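Local coordinates for beta-1,3-1,4-glucanase (Caldicellulosiruptor sp. F32, PDB 5H4R), which hydrolyses mixed-linkage beta-1,3-1,4-glucans such as lichenan, as a family 5 glycoside hydrolase, and holds a glucose oligosaccharide in its binding cleft, at residues M308-L311 and Y312-F315; T81-Q84 and M85-V89; A280-A283 and P284-G288; V163-I166 and W167-A171; Y148-N152 and S153-Q157. The protein carries 1 engineered substitution. One frame throughout, in Å; residues are numbered along the deposited sequence.

Interaction 1. Residues M308-L311 and Y312-F315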
loop_
_atom_site.group_PDB
_atom_site.type_symbol
_atom_site.label_atom_id
_atom_site.label_comp_id
_atom_site.label_asym_id
_atom_site.label_seq_id
_atom_site.Cartn_x
_atom_site.Cartn_y
_atom_site.Cartn_z
ATOM N N MET A 308 -9.098 -4.147 12.519
ATOM C CA MET A 308 -10.144 -3.552 11.699
ATOM C C MET A 308 -11.209 -2.910 12.573
ATOM O O MET A 308 -11.715 -1.820 12.254
ATOM C CB MET A 308 -10.737 -4.612 10.782
ATOM C CG MET A 308 -9.767 -5.121 9.742
ATOM S SD MET A 308 -10.646 -6.119 8.555
ATOM C CE MET A 308 -9.319 -6.563 7.459
ATOM N N ASP A 309 -11.544 -3.551 13.697
ATOM C CA ASP A 309 -12.468 -2.942 14.644
ATOM C C ASP A 309 -11.952 -1.602 15.152
ATOM O O ASP A 309 -12.715 -0.636 15.272
ATOM C CB ASP A 309 -12.700 -3.863 15.839
ATOM C CG ASP A 309 -13.652 -5.005 15.538
ATOM O OD1 ASP A 309 -14.452 -4.913 14.570
ATOM O OD2 ASP A 309 -13.604 -6.000 16.306
ATOM N N LYS A 310 -10.657 -1.520 15.476
ATOM C CA LYS A 310 -10.141 -0.275 16.026
ATOM C C LYS A 310 -10.129 0.828 14.971
ATOM O O LYS A 310 -10.403 1.997 15.286
ATOM C CB LYS A 310 -8.735 -0.483 16.597
ATOM C CG LYS A 310 -8.646 -1.489 17.747
ATOM C CD LYS A 310 -9.368 -1.044 18.968
ATOM C CE LYS A 310 -10.755 -1.682 19.130
ATOM N NZ LYS A 310 -11.387 -1.311 20.456
ATOM N N LEU A 311 -9.807 0.471 13.720
ATOM C CA LEU A 311 -9.828 1.435 12.620
ATOM C C LEU A 311 -11.249 1.891 12.306
ATOM O O LEU A 311 -11.477 3.073 12.005
ATOM C CB LEU A 311 -9.176 0.831 11.380
ATOM C CG LEU A 311 -7.667 0.611 11.430
ATOM C CD1 LEU A 311 -7.202 -0.090 10.180
ATOM C CD2 LEU A 311 -6.891 1.915 11.613
ATOM N N TYR A 312 -12.217 0.975 12.352
ATOM C CA TYR A 312 -13.609 1.379 12.198
ATOM C C TYR A 312 -14.022 2.346 13.311
ATOM O O TYR A 312 -14.661 3.375 13.050
ATOM C CB TYR A 312 -14.511 0.146 12.170
ATOM C CG TYR A 312 -15.966 0.491 12.143
ATOM C CD1 TYR A 312 -16.599 0.788 10.950
ATOM C CD2 TYR A 312 -16.705 0.568 13.318
ATOM C CE1 TYR A 312 -17.936 1.127 10.920
ATOM C CE2 TYR A 312 -18.048 0.918 13.306
ATOM C CZ TYR A 312 -18.661 1.196 12.099
ATOM O OH TYR A 312 -20.011 1.528 12.091
ATOM N N ASP A 313 -13.616 2.068 14.559
ATOM C CA ASP A 313 -14.010 2.919 15.676
ATOM C C ASP A 313 -13.443 4.323 15.529
ATOM O O ASP A 313 -14.145 5.321 15.751
ATOM C CB ASP A 313 -13.538 2.330 17.007
ATOM C CG ASP A 313 -14.252 1.056 17.394
ATOM O OD1 ASP A 313 -15.275 0.706 16.771
ATOM O OD2 ASP A 313 -13.780 0.409 18.363
ATOM N N LYS A 314 -12.154 4.430 15.193
ATOM C CA LYS A 314 -11.501 5.736 15.218
ATOM C C LYS A 314 -11.804 6.550 13.967
ATOM O O LYS A 314 -11.950 7.781 14.045
ATOM C CB LYS A 314 -9.984 5.573 15.360
ATOM C CG LYS A 314 -9.284 6.908 15.521
ATOM C CD LYS A 314 -7.808 6.788 15.940
ATOM C CE LYS A 314 -7.203 8.165 16.107
ATOM N NZ LYS A 314 -5.771 8.126 16.522
ATOM N N PHE A 315 -11.891 5.888 12.811
ATOM C CA PHE A 315 -11.947 6.592 11.533
ATOM C C PHE A 315 -13.246 6.338 10.779
ATOM O O PHE A 315 -14.012 7.277 10.588
ATOM C CB PHE A 315 -10.749 6.209 10.674
ATOM C CG PHE A 315 -9.422 6.560 11.288
ATOM C CD1 PHE A 315 -9.096 7.874 11.553
ATOM C CD2 PHE A 315 -8.500 5.576 11.578
ATOM C CE1 PHE A 315 -7.851 8.219 12.103
ATOM C CE2 PHE A 315 -7.273 5.921 12.144
ATOM C CZ PHE A 315 -6.965 7.237 12.404
HETATM O O HOH W 1 -14.388 -1.657 19.632
HETATM O O HOH W 2 -11.761 1.317 19.889
#

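Interaction 2. Residues T81-Q84 and M85-V89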
loop_
_atom_site.group_PDB
_atom_site.type_symbol
_atom_site.label_atom_id
_atom_site.label_comp_id
_atom_site.label_asym_id
_atom_site.label_seq_id
_atom_site.Cartn_x
_atom_site.Cartn_y
_atom_site.Cartn_z
ATOM N N THR A 81 6.363 -4.605 -17.392
ATOM C CA THR A 81 4.925 -4.374 -17.332
ATOM C C THR A 81 4.376 -4.001 -18.699
ATOM O O THR A 81 5.002 -3.254 -19.469
ATOM C CB THR A 81 4.598 -3.261 -16.329
ATOM O OG1 THR A 81 5.296 -3.481 -15.105
ATOM C CG2 THR A 81 3.134 -3.242 -16.018
ATOM N N THR A 82 3.187 -4.516 -19.006
ATOM C CA THR A 82 2.540 -4.258 -20.285
ATOM C C THR A 82 1.089 -3.876 -20.066
ATOM O O THR A 82 0.506 -4.162 -19.016
ATOM C CB THR A 82 2.578 -5.472 -21.195
ATOM O OG1 THR A 82 1.764 -6.492 -20.610
ATOM C CG2 THR A 82 3.996 -5.971 -21.402
ATOM N N LYS A 83 0.492 -3.262 -21.101
ATOM C CA LYS A 83 -0.940 -2.977 -21.031
ATOM C C LYS A 83 -1.753 -4.266 -20.934
ATOM O O LYS A 83 -2.736 -4.333 -20.186
ATOM C CB LYS A 83 -1.406 -2.131 -22.219
ATOM C CG LYS A 83 -2.806 -1.552 -21.906
ATOM C CD LYS A 83 -3.399 -0.718 -23.001
ATOM C CE LYS A 83 -4.809 -0.307 -22.605
ATOM N NZ LYS A 83 -5.768 -1.453 -22.594
ATOM N N GLN A 84 -1.338 -5.320 -21.648
ATOM C CA GLN A 84 -2.069 -6.581 -21.557
ATOM C C GLN A 84 -2.081 -7.098 -20.122
ATOM O O GLN A 84 -3.076 -7.660 -19.659
ATOM C CB GLN A 84 -1.454 -7.618 -22.508
ATOM C CG GLN A 84 -2.257 -8.893 -22.625
ATOM C CD GLN A 84 -1.633 -9.914 -23.581
ATOM O OE1 GLN A 84 -0.554 -9.697 -24.133
ATOM N NE2 GLN A 84 -2.322 -11.034 -23.777
ATOM N N MET A 85 -0.984 -6.922 -19.407
ATOM C CA MET A 85 -0.931 -7.368 -18.021
ATOM C C MET A 85 -1.945 -6.624 -17.165
ATOM O O MET A 85 -2.683 -7.229 -16.384
ATOM C CB MET A 85 0.481 -7.155 -17.497
ATOM C CG MET A 85 0.718 -7.648 -16.099
ATOM S SD MET A 85 2.384 -7.196 -15.575
ATOM C CE MET A 85 3.341 -7.870 -16.868
ATOM N N ILE A 86 -1.999 -5.298 -17.298
ATOM C CA ILE A 86 -2.961 -4.537 -16.510
ATOM C C ILE A 86 -4.386 -4.874 -16.941
ATOM O O ILE A 86 -5.295 -4.952 -16.106
ATOM C CB ILE A 86 -2.653 -3.036 -16.621
ATOM C CG1 ILE A 86 -1.187 -2.761 -16.232
ATOM C CG2 ILE A 86 -3.627 -2.217 -15.775
ATOM C CD1 ILE A 86 -0.784 -3.364 -14.915
ATOM N N ASP A 87 -4.608 -5.076 -18.243
ATOM C CA ASP A 87 -5.911 -5.545 -18.728
ATOM C C ASP A 87 -6.333 -6.829 -18.029
ATOM O O ASP A 87 -7.509 -7.011 -17.688
ATOM C CB ASP A 87 -5.870 -5.831 -20.222
ATOM C CG ASP A 87 -5.686 -4.601 -21.099
ATOM O OD1 ASP A 87 -5.790 -3.438 -20.643
ATOM O OD2 ASP A 87 -5.445 -4.840 -22.304
ATOM N N THR A 88 -5.386 -7.753 -17.862
ATOM C CA THR A 88 -5.660 -9.030 -17.212
ATOM C C THR A 88 -6.074 -8.838 -15.755
ATOM O O THR A 88 -7.019 -9.477 -15.284
ATOM C CB THR A 88 -4.418 -9.917 -17.331
ATOM O OG1 THR A 88 -4.184 -10.209 -18.718
ATOM C CG2 THR A 88 -4.601 -11.232 -16.584
ATOM N N VAL A 89 -5.395 -7.933 -15.048
ATOM C CA VAL A 89 -5.731 -7.620 -13.658
ATOM C C VAL A 89 -7.136 -7.026 -13.567
ATOM O O VAL A 89 -7.946 -7.439 -12.727
ATOM C CB VAL A 89 -4.673 -6.678 -13.067
ATOM C CG1 VAL A 89 -5.100 -6.147 -11.701
ATOM C CG2 VAL A 89 -3.312 -7.378 -12.956
#

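Interaction 3. Residues A280-A283 and P284-G288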
loop_
_atom_site.group_PDB
_atom_site.type_symbol
_atom_site.label_atom_id
_atom_site.label_comp_id
_atom_site.label_asym_id
_atom_site.label_seq_id
_atom_site.Cartn_x
_atom_site.Cartn_y
_atom_site.Cartn_z
ATOM N N ALA A 280 0.511 -15.185 7.724
ATOM C CA ALA A 280 0.496 -14.451 6.467
ATOM C C ALA A 280 1.879 -14.058 5.965
ATOM O O ALA A 280 2.118 -14.079 4.759
ATOM C CB ALA A 280 -0.346 -13.204 6.651
ATOM N N LEU A 281 2.781 -13.679 6.862
ATOM C CA LEU A 281 4.020 -13.021 6.458
ATOM C C LEU A 281 5.271 -13.688 7.014
ATOM O O LEU A 281 6.295 -13.714 6.332
ATOM C CB LEU A 281 3.951 -11.561 6.870
ATOM C CG LEU A 281 5.188 -10.707 6.606
ATOM C CD1 LEU A 281 5.512 -10.681 5.139
ATOM C CD2 LEU A 281 4.925 -9.290 7.131
ATOM N N GLN A 282 5.221 -14.242 8.228
ATOM C CA GLN A 282 6.373 -14.946 8.769
ATOM C C GLN A 282 6.793 -16.075 7.835
ATOM O O GLN A 282 5.957 -16.793 7.283
ATOM C CB GLN A 282 6.059 -15.502 10.164
ATOM C CG GLN A 282 7.271 -16.030 10.864
ATOM C CD GLN A 282 7.013 -16.302 12.338
ATOM O OE1 GLN A 282 5.871 -16.446 12.763
ATOM N NE2 GLN A 282 8.076 -16.369 13.123
ATOM N N ALA A 283 8.106 -16.222 7.643
ATOM C CA ALA A 283 8.586 -17.202 6.694
ATOM C C ALA A 283 8.333 -18.599 7.231
ATOM O O ALA A 283 8.411 -18.828 8.442
ATOM C CB ALA A 283 10.079 -17.032 6.424
ATOM N N PRO A 284 8.080 -19.562 6.346
ATOM C CA PRO A 284 7.685 -20.889 6.819
ATOM C C PRO A 284 8.790 -21.636 7.535
ATOM O O PRO A 284 8.483 -22.541 8.318
ATOM C CB PRO A 284 7.232 -21.601 5.536
ATOM C CG PRO A 284 7.845 -20.829 4.406
ATOM C CD PRO A 284 7.992 -19.431 4.877
ATOM N N ASN A 285 10.051 -21.281 7.347
ATOM C CA ASN A 285 11.127 -21.961 8.073
ATOM C C ASN A 285 11.545 -21.249 9.363
ATOM O O ASN A 285 12.538 -21.655 9.979
ATOM C CB ASN A 285 12.347 -22.133 7.166
ATOM C CG ASN A 285 12.957 -20.811 6.753
ATOM O OD1 ASN A 285 12.253 -19.812 6.604
ATOM N ND2 ASN A 285 14.278 -20.798 6.557
ATOM N N GLU A 286 10.823 -20.218 9.796
ATOM C CA GLU A 286 11.110 -19.563 11.063
ATOM C C GLU A 286 10.222 -20.166 12.152
ATOM O O GLU A 286 9.005 -20.261 11.970
ATOM C CB GLU A 286 10.895 -18.049 10.992
ATOM C CG GLU A 286 11.522 -17.427 12.265
ATOM C CD GLU A 286 11.417 -15.925 12.345
ATOM O OE1 GLU A 286 10.540 -15.320 11.680
ATOM O OE2 GLU A 286 12.216 -15.354 13.118
ATOM N N SER A 287 10.825 -20.574 13.275
ATOM C CA SER A 287 10.040 -21.063 14.412
ATOM C C SER A 287 8.949 -20.055 14.751
ATOM O O SER A 287 9.207 -18.852 14.850
ATOM C CB SER A 287 10.930 -21.292 15.643
ATOM O OG SER A 287 11.832 -22.365 15.438
ATOM N N GLY A 288 7.731 -20.548 14.956
ATOM C CA GLY A 288 6.588 -19.693 15.171
ATOM C C GLY A 288 5.685 -19.539 13.966
ATOM O O GLY A 288 4.512 -19.183 14.124
HETATM O O HOH W 3 10.231 -14.757 9.002
#

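Interaction 4. Residues V163-I166 and W167-A171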
loop_
_atom_site.group_PDB
_atom_site.type_symbol
_atom_site.label_atom_id
_atom_site.label_comp_id
_atom_site.label_asym_id
_atom_site.label_seq_id
_atom_site.Cartn_x
_atom_site.Cartn_y
_atom_site.Cartn_z
ATOM N N VAL A 163 10.700 14.998 0.503
ATOM C CA VAL A 163 9.249 14.933 0.302
ATOM C C VAL A 163 8.792 16.075 -0.603
ATOM O O VAL A 163 8.065 15.860 -1.584
ATOM C CB VAL A 163 8.523 14.948 1.663
ATOM C CG1 VAL A 163 7.004 15.059 1.477
ATOM C CG2 VAL A 163 8.859 13.707 2.454
ATOM N N LYS A 164 9.232 17.307 -0.305
ATOM C CA LYS A 164 8.859 18.460 -1.131
ATOM C C LYS A 164 9.266 18.248 -2.583
ATOM O O LYS A 164 8.474 18.483 -3.503
ATOM C CB LYS A 164 9.490 19.739 -0.585
ATOM C CG LYS A 164 8.841 20.301 0.647
ATOM C CD LYS A 164 9.351 21.723 0.921
ATOM C CE LYS A 164 8.725 22.300 2.180
ATOM N NZ LYS A 164 9.281 23.633 2.525
ATOM N N SER A 165 10.503 17.808 -2.817
ATOM C CA SER A 165 10.999 17.729 -4.186
ATOM C C SER A 165 10.350 16.599 -4.961
ATOM O O SER A 165 9.915 16.791 -6.104
ATOM C CB SER A 165 12.506 17.559 -4.233
ATOM O OG SER A 165 12.882 17.542 -5.603
ATOM N N ILE A 166 10.324 15.387 -4.388
ATOM C CA ILE A 166 9.677 14.271 -5.072
ATOM C C ILE A 166 8.230 14.607 -5.391
ATOM O O ILE A 166 7.782 14.416 -6.529
ATOM C CB ILE A 166 9.777 12.975 -4.248
ATOM C CG1 ILE A 166 11.231 12.524 -4.086
ATOM C CG2 ILE A 166 8.947 11.861 -4.890
ATOM C CD1 ILE A 166 11.987 12.180 -5.385
ATOM N N TRP A 167 7.475 15.100 -4.397
ATOM C CA TRP A 167 6.056 15.279 -4.629
ATOM C C TRP A 167 5.763 16.496 -5.487
ATOM O O TRP A 167 4.791 16.462 -6.237
ATOM C CB TRP A 167 5.278 15.295 -3.308
ATOM C CG TRP A 167 5.025 13.889 -2.882
ATOM C CD1 TRP A 167 5.529 13.234 -1.780
ATOM C CD2 TRP A 167 4.237 12.923 -3.592
ATOM N NE1 TRP A 167 5.101 11.934 -1.774
ATOM C CE2 TRP A 167 4.305 11.713 -2.867
ATOM C CE3 TRP A 167 3.474 12.968 -4.763
ATOM C CZ2 TRP A 167 3.646 10.564 -3.278
ATOM C CZ3 TRP A 167 2.818 11.819 -5.172
ATOM C CH2 TRP A 167 2.908 10.637 -4.429
ATOM N N THR A 168 6.618 17.528 -5.484
ATOM C CA THR A 168 6.421 18.606 -6.442
ATOM C C THR A 168 6.556 18.068 -7.859
ATOM O O THR A 168 5.738 18.365 -8.739
ATOM C CB THR A 168 7.422 19.743 -6.193
ATOM O OG1 THR A 168 7.155 20.380 -4.945
ATOM C CG2 THR A 168 7.321 20.798 -7.281
ATOM N N GLN A 169 7.596 17.262 -8.098
ATOM C CA GLN A 169 7.848 16.743 -9.434
ATOM C C GLN A 169 6.766 15.772 -9.859
ATOM O O GLN A 169 6.257 15.856 -10.981
ATOM C CB GLN A 169 9.212 16.070 -9.505
ATOM C CG GLN A 169 10.352 17.040 -9.394
ATOM C CD GLN A 169 11.673 16.340 -9.311
ATOM O OE1 GLN A 169 12.228 15.903 -10.336
ATOM N NE2 GLN A 169 12.212 16.241 -8.103
ATOM N N VAL A 170 6.420 14.821 -8.988
ATOM C CA VAL A 170 5.424 13.817 -9.351
ATOM C C VAL A 170 4.045 14.458 -9.478
ATOM O O VAL A 170 3.315 14.221 -10.451
ATOM C CB VAL A 170 5.437 12.662 -8.338
ATOM C CG1 VAL A 170 4.311 11.672 -8.630
ATOM C CG2 VAL A 170 6.818 11.984 -8.368
ATOM N N ALA A 171 3.649 15.266 -8.494
ATOM C CA ALA A 171 2.324 15.870 -8.559
ATOM C C ALA A 171 2.190 16.756 -9.788
ATOM O O ALA A 171 1.131 16.790 -10.431
ATOM C CB ALA A 171 2.035 16.673 -7.291
#

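Interaction 5. Residues Y148-N152 and S153-Q157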
loop_
_atom_site.group_PDB
_atom_site.type_symbol
_atom_site.label_atom_id
_atom_site.label_comp_id
_atom_site.label_asym_id
_atom_site.label_seq_id
_atom_site.Cartn_x
_atom_site.Cartn_y
_atom_site.Cartn_z
ATOM N N TYR A 148 17.489 10.596 2.273
ATOM C CA TYR A 148 16.247 10.630 1.511
ATOM C C TYR A 148 15.129 10.854 2.522
ATOM O O TYR A 148 15.109 11.901 3.171
ATOM C CB TYR A 148 16.129 9.391 0.619
ATOM C CG TYR A 148 17.295 9.282 -0.338
ATOM C CD1 TYR A 148 17.399 10.132 -1.429
ATOM C CD2 TYR A 148 18.294 8.353 -0.146
ATOM C CE1 TYR A 148 18.479 10.059 -2.296
ATOM C CE2 TYR A 148 19.373 8.265 -1.021
ATOM C CZ TYR A 148 19.454 9.122 -2.086
ATOM O OH TYR A 148 20.524 9.050 -2.962
ATOM N N TYR A 149 14.201 9.905 2.682
ATOM C CA TYR A 149 13.126 10.010 3.678
ATOM C C TYR A 149 13.609 9.333 4.957
ATOM O O TYR A 149 13.841 8.119 4.972
ATOM C CB TYR A 149 11.830 9.362 3.170
ATOM C CG TYR A 149 10.627 9.587 4.066
ATOM C CD1 TYR A 149 10.577 9.052 5.349
ATOM C CD2 TYR A 149 9.546 10.369 3.636
ATOM C CE1 TYR A 149 9.495 9.269 6.176
ATOM C CE2 TYR A 149 8.458 10.579 4.460
ATOM C CZ TYR A 149 8.437 10.023 5.716
ATOM O OH TYR A 149 7.346 10.244 6.529
ATOM N N TYR A 150 13.795 10.106 6.023
ATOM C CA TYR A 150 14.113 9.476 7.299
ATOM C C TYR A 150 13.445 10.235 8.449
ATOM O O TYR A 150 13.703 11.433 8.641
ATOM C CB TYR A 150 15.628 9.380 7.512
ATOM C CG TYR A 150 15.998 8.226 8.404
ATOM C CD1 TYR A 150 15.862 6.903 7.954
ATOM C CD2 TYR A 150 16.414 8.433 9.717
ATOM C CE1 TYR A 150 16.172 5.835 8.766
ATOM C CE2 TYR A 150 16.717 7.378 10.538
ATOM C CZ TYR A 150 16.606 6.077 10.060
ATOM O OH TYR A 150 16.907 5.058 10.928
ATOM N N PRO A 151 12.593 9.570 9.257
ATOM C CA PRO A 151 11.751 10.314 10.218
ATOM C C PRO A 151 12.358 10.486 11.606
ATOM O O PRO A 151 11.913 9.887 12.593
ATOM C CB PRO A 151 10.486 9.458 10.259
ATOM C CG PRO A 151 11.022 8.044 10.134
ATOM C CD PRO A 151 12.153 8.159 9.132
ATOM N N ASN A 152 13.392 11.318 11.710
ATOM C CA ASN A 152 13.836 11.761 13.018
ATOM C C ASN A 152 14.359 13.185 12.911
ATOM O O ASN A 152 14.505 13.738 11.816
ATOM C CB ASN A 152 14.852 10.782 13.643
ATOM C CG ASN A 152 16.187 10.710 12.915
ATOM O OD1 ASN A 152 16.482 11.469 11.983
ATOM N ND2 ASN A 152 17.027 9.772 13.372
ATOM N N SER A 153 14.605 13.789 14.074
ATOM C CA SER A 153 15.003 15.196 14.090
ATOM C C SER A 153 16.342 15.389 13.401
ATOM O O SER A 153 16.544 16.390 12.703
ATOM C CB SER A 153 15.040 15.725 15.529
ATOM O OG SER A 153 13.714 15.926 16.002
ATOM N N GLN A 154 17.260 14.431 13.565
ATOM C CA GLN A 154 18.591 14.554 12.979
ATOM C C GLN A 154 18.530 14.719 11.470
ATOM O O GLN A 154 19.338 15.455 10.889
ATOM C CB GLN A 154 19.443 13.332 13.331
ATOM C CG GLN A 154 20.815 13.329 12.678
ATOM C CD GLN A 154 21.661 12.141 13.100
ATOM O OE1 GLN A 154 21.175 11.215 13.756
ATOM N NE2 GLN A 154 22.936 12.163 12.721
ATOM N N HIS A 155 17.601 14.023 10.807
ATOM C CA HIS A 155 17.535 14.030 9.351
ATOM C C HIS A 155 16.284 14.724 8.834
ATOM O O HIS A 155 15.971 14.618 7.643
ATOM C CB HIS A 155 17.610 12.597 8.818
ATOM C CG HIS A 155 18.911 11.938 9.131
ATOM N ND1 HIS A 155 19.055 10.991 10.126
ATOM C CD2 HIS A 155 20.147 12.135 8.617
ATOM C CE1 HIS A 155 20.317 10.603 10.180
ATOM N NE2 HIS A 155 21.002 11.284 9.281
ATOM N N LEU A 156 15.567 15.450 9.695
ATOM C CA LEU A 156 14.261 15.973 9.298
ATOM C C LEU A 156 14.385 17.020 8.190
ATOM O O LEU A 156 13.549 17.052 7.279
ATOM C CB LEU A 156 13.524 16.545 10.515
ATOM C CG LEU A 156 12.110 17.099 10.263
ATOM C CD1 LEU A 156 11.169 16.028 9.743
ATOM C CD2 LEU A 156 11.553 17.730 11.543
ATOM N N GLN A 157 15.395 17.892 8.248
ATOM C CA GLN A 157 15.499 18.946 7.238
ATOM C C GLN A 157 15.689 18.351 5.839
ATOM O O GLN A 157 15.036 18.775 4.875
ATOM C CB GLN A 157 16.636 19.906 7.585
ATOM C CG GLN A 157 16.890 20.946 6.506
ATOM C CD GLN A 157 18.057 21.856 6.820
ATOM O OE1 GLN A 157 18.349 22.140 7.982
ATOM N NE2 GLN A 157 18.742 22.311 5.777
HETATM O O HOH W 4 16.737 12.445 5.292
HETATM O O HOH W 5 19.874 8.956 12.974
#

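Interaction 1. Residues M308-L311 and Y312-F315
Lys310 and Asp313, one turn apart on helix 298-316, meet through a long salt bridge, Lys310 NZ standing 3.6 Å from Asp313 OD2. The aspartate can be followed outward. Its CB lies against the backbone oxygens of the preceding turn, 3.5 Å from Asp309 O. With CG beside its own backbone N (chi1 -69°), the carboxylate is folded back along the helix, and OD1 stays near Asp309 O without bonding to it, since both are acceptors. OD2 reaches the lysine, whose chain bends at chi2 and chi3 to bring NZ round. Two waters complete the link, each accepting from Lys310 NZ and donating to Asp313 OD2: water 1 O is 2.5 Å from Asp313 OD2, and water 2 O is 2.7 Å from Asp313 OD2. Asp309 turns to another partner, its OD1 pairing with Arg353.

On the buried side, Leu311 CD2 sits at the edge of the Phe315 ring, in its plane and 4.0 Å from Phe315 CD2, while Lys314 CG lies over one ring face. Val249 of helix 247-250 touches both Leu311 and Phe315, and Val322 of a barrel strand touches Phe315. The helix is thus amphipathic, one side packed against the strands and neighbouring helices of the (beta/alpha)8 barrel. Because two waters share the charged atoms with a direct contact that is long, the Lys310-Asp313 attraction is probably softened by hydration and carried largely through the bridging waters.

Interaction 2. Residues T81-Q84 and M85-V89
Met85 N and Ile86 N both donate to Thr82, at the start of helix 83-91. Thr82 is its N-cap: OG1 accepts from Met85 N at 3.0 Å, with an N-H...O angle of 153°. The threonine places OG1 between its own N and carbonyl carbon (chi1 67°), which aims the oxygen at the first turn, where amides lack the usual helical carbonyl partner. Its backbone O takes Ile86 N in the regular i to i+4 pattern. One turn on, Gln84 O accepts from Thr88 N at 2.9 Å, and Thr88 OG1 is also 2.9 Å from Gln84 O.

The charged pair is Lys83 with Asp87. Lys83 is extended as far as CE, then turned at its last torsion (chi4 -69°), bringing NZ 2.8 Å from Asp87 OD1, where it meets the syn lone pair, on the side of the other carboxylate oxygen. Asp87 OD1 also accepts from Asn132 ND2, so two donors fix this carboxylate. The salt bridge runs from i to i+4 along the flank of helix 83-91 that faces helix 116-131, a neighbour in the (beta/alpha)8 barrel, and the lysine chain rests there on Tyr128 and Lys131.

Apolar contacts gather round the buried Thr81, Met85 and Ile86. Met85 crosses Thr81 at about a right angle, its SD 4.0 Å from Thr81 CG2 and its CE 3.9 Å from Thr81 CA. The same methyl of Thr81 meets Ile86 CD1 at 4.1 Å. Thr81 OG1 bonds instead to Glu73, while its side chain also touches Leu53 of a barrel strand; Met85 touches Leu375 of strand 375-376.

Interaction 3. Residues A280-A283 and P284-G288
Ala283 and Pro284 open a type I beta turn that runs to Glu286, in the loop between helix 277-280 and helix 298-316 of the (beta/alpha)8 barrel. Pro284 takes the second position of the turn, its phi of -68° suiting the ring, and its CD packs 3.5 Å from Ala283 CB. Asn285 follows, with OD1 brought back to the same methyl group. Glu286 closes the turn: its N donates to Ala283 O at 3.1 Å, almost straight at the hydrogen (166°) but arriving well above the carbonyl plane.

The Glu286 side chain then extends toward Gln282, both having CG anti to the backbone N (chi1 -168° for the glutamate), and the two chains cross at about a right angle. Gln282 NE2 donates to Glu286 OE1 at 3.0 Å. The acceptor lies in the amide plane, whereas the donor meets the carboxylate from above its plane, in keeping with nearly perpendicular planes. Water 3 adds a second link, donating to Glu286 OE1 and accepting from Ala283 N. Ser287 O lies 3.2 Å from Gln282 NE2.

Leu281, two residues before the turn, touches the bound glucose units, so the loop borders the glycan pocket; Lys332 and Arg330 hold the backbone oxygens of Gln282 and Leu281. Gly288 places its carbonyl carbon C 3.3 Å from Gln282 OE1.

Interaction 4. Residues V163-I166 and W167-A171
The Trp167 indole meets Val163 along its five-membered rim: Val163 O lies at the ring edge near its plane, and Val163 CG1 stands 4.0 Å from Trp167 CD1. Farther out, Phe221 meets the indole edge-to-face, Phe183 meets it with planes inclined at about 35°, and NE1 donates to Ala185 O. The amide of Gln169 is the other flat group. Its NE2 reaches back to Ser165 O at 3.1 Å from above the carbonyl plane, while Gln169 N approaches that oxygen from the opposite face. A weak bond to Ser165 OG, 2.9 Å from Gln169 NE2, adds to this; Ser165 OG is also hydrogen-bonded to Asn111 O. Both ends of the amide have outside partners, OE1 accepting from Ile114 N and NE2 donating to Phe112 O, which fix its rotation.

Lys164 O likewise accepts two hydrogen bonds. Thr168 places OG1 beside its own backbone N (chi1 -67°). This torsion turns the hydroxyl back over the preceding turn, where Thr168 OG1 donates to Lys164 O at 2.7 Å, across the carbonyl plane from Thr168 N. Ile166 and Val170 run alongside each other in one direction, with their CG2 atoms 4.1 Å apart.

These contacts divide the sides of helix 156-173, one of the helices surrounding the (beta/alpha)8 barrel. Val163, Lys164 and Thr168 pack on helix 205-226; Ile166 and Val170 touch Ile114 of strand 113-114; and Trp167 points inward to Phe183 on barrel strand 181-184.

Interaction 5. Residues Y148-N152 and S153-Q157
Asn152 OD1 accepts from both the backbone and the ring of His155: His155 N at 3.0 Å and His155 ND1 at 3.2 Å. The loop here follows barrel strand 135-139 and leads into helix 156-173, with His155 at the N-cap position; the Asn152-His155 bonds thus lie at the entry to a helix of the (beta/alpha)8 barrel. ND1 arrives in the carbonyl plane on a lone pair, with a C=O...N angle of 122°, whereas the backbone N is tilted 26° from that plane. The amide runs alongside the imidazole, the two nearly coplanar. Asn152 holds CG between its N and carbonyl carbon (chi1 67°), which turns the amide toward the ring. ND1 is probably protonated, since its partner is an amide oxygen. A further bond, His155 N to Asn152 O, is weak.

Gln154 CG lies above one face of the imidazole, toward its rim. Tyr150 approaches obliquely, its CD2 3.7 Å from His155 ND1 and the two ring planes almost perpendicular; its own hydroxyl bonds to Thr192 N. Pro151, between the tyrosine and the asparagine, is the centre of an inverse gamma turn, closed by Asn152 N to Tyr150 O at 3.1 Å. Ser153 OG bonds to Asp209 of helix 205-226, tying the helix start to its neighbour. Water 5 joins the asparagine to the next side chain but one, accepting from Asn152 ND2 at 3.0 Å and donating to Gln154 OE1 at 2.7 Å.

How the interactions relate
All five contacts belong to one (beta/alpha)8 barrel and differ in where they sit around it. Interactions 4 and 5 share helix 156-173, the latter at its start and the former in its body; their centres are 16 Å apart and they touch where Val163 CG2 packs 3.6 Å from Tyr149 CD2. Interaction 3 borders the sugar directly: Leu281 belongs to the glycan pocket, and the Gln282 side chain is about 9 Å from a glucose unit. Interaction 1 is farther, the Leu311 side chain being about 12 Å from one. Interactions 2 and 5 lie on opposite sides of the chain's centre, their centres 37 Å apart.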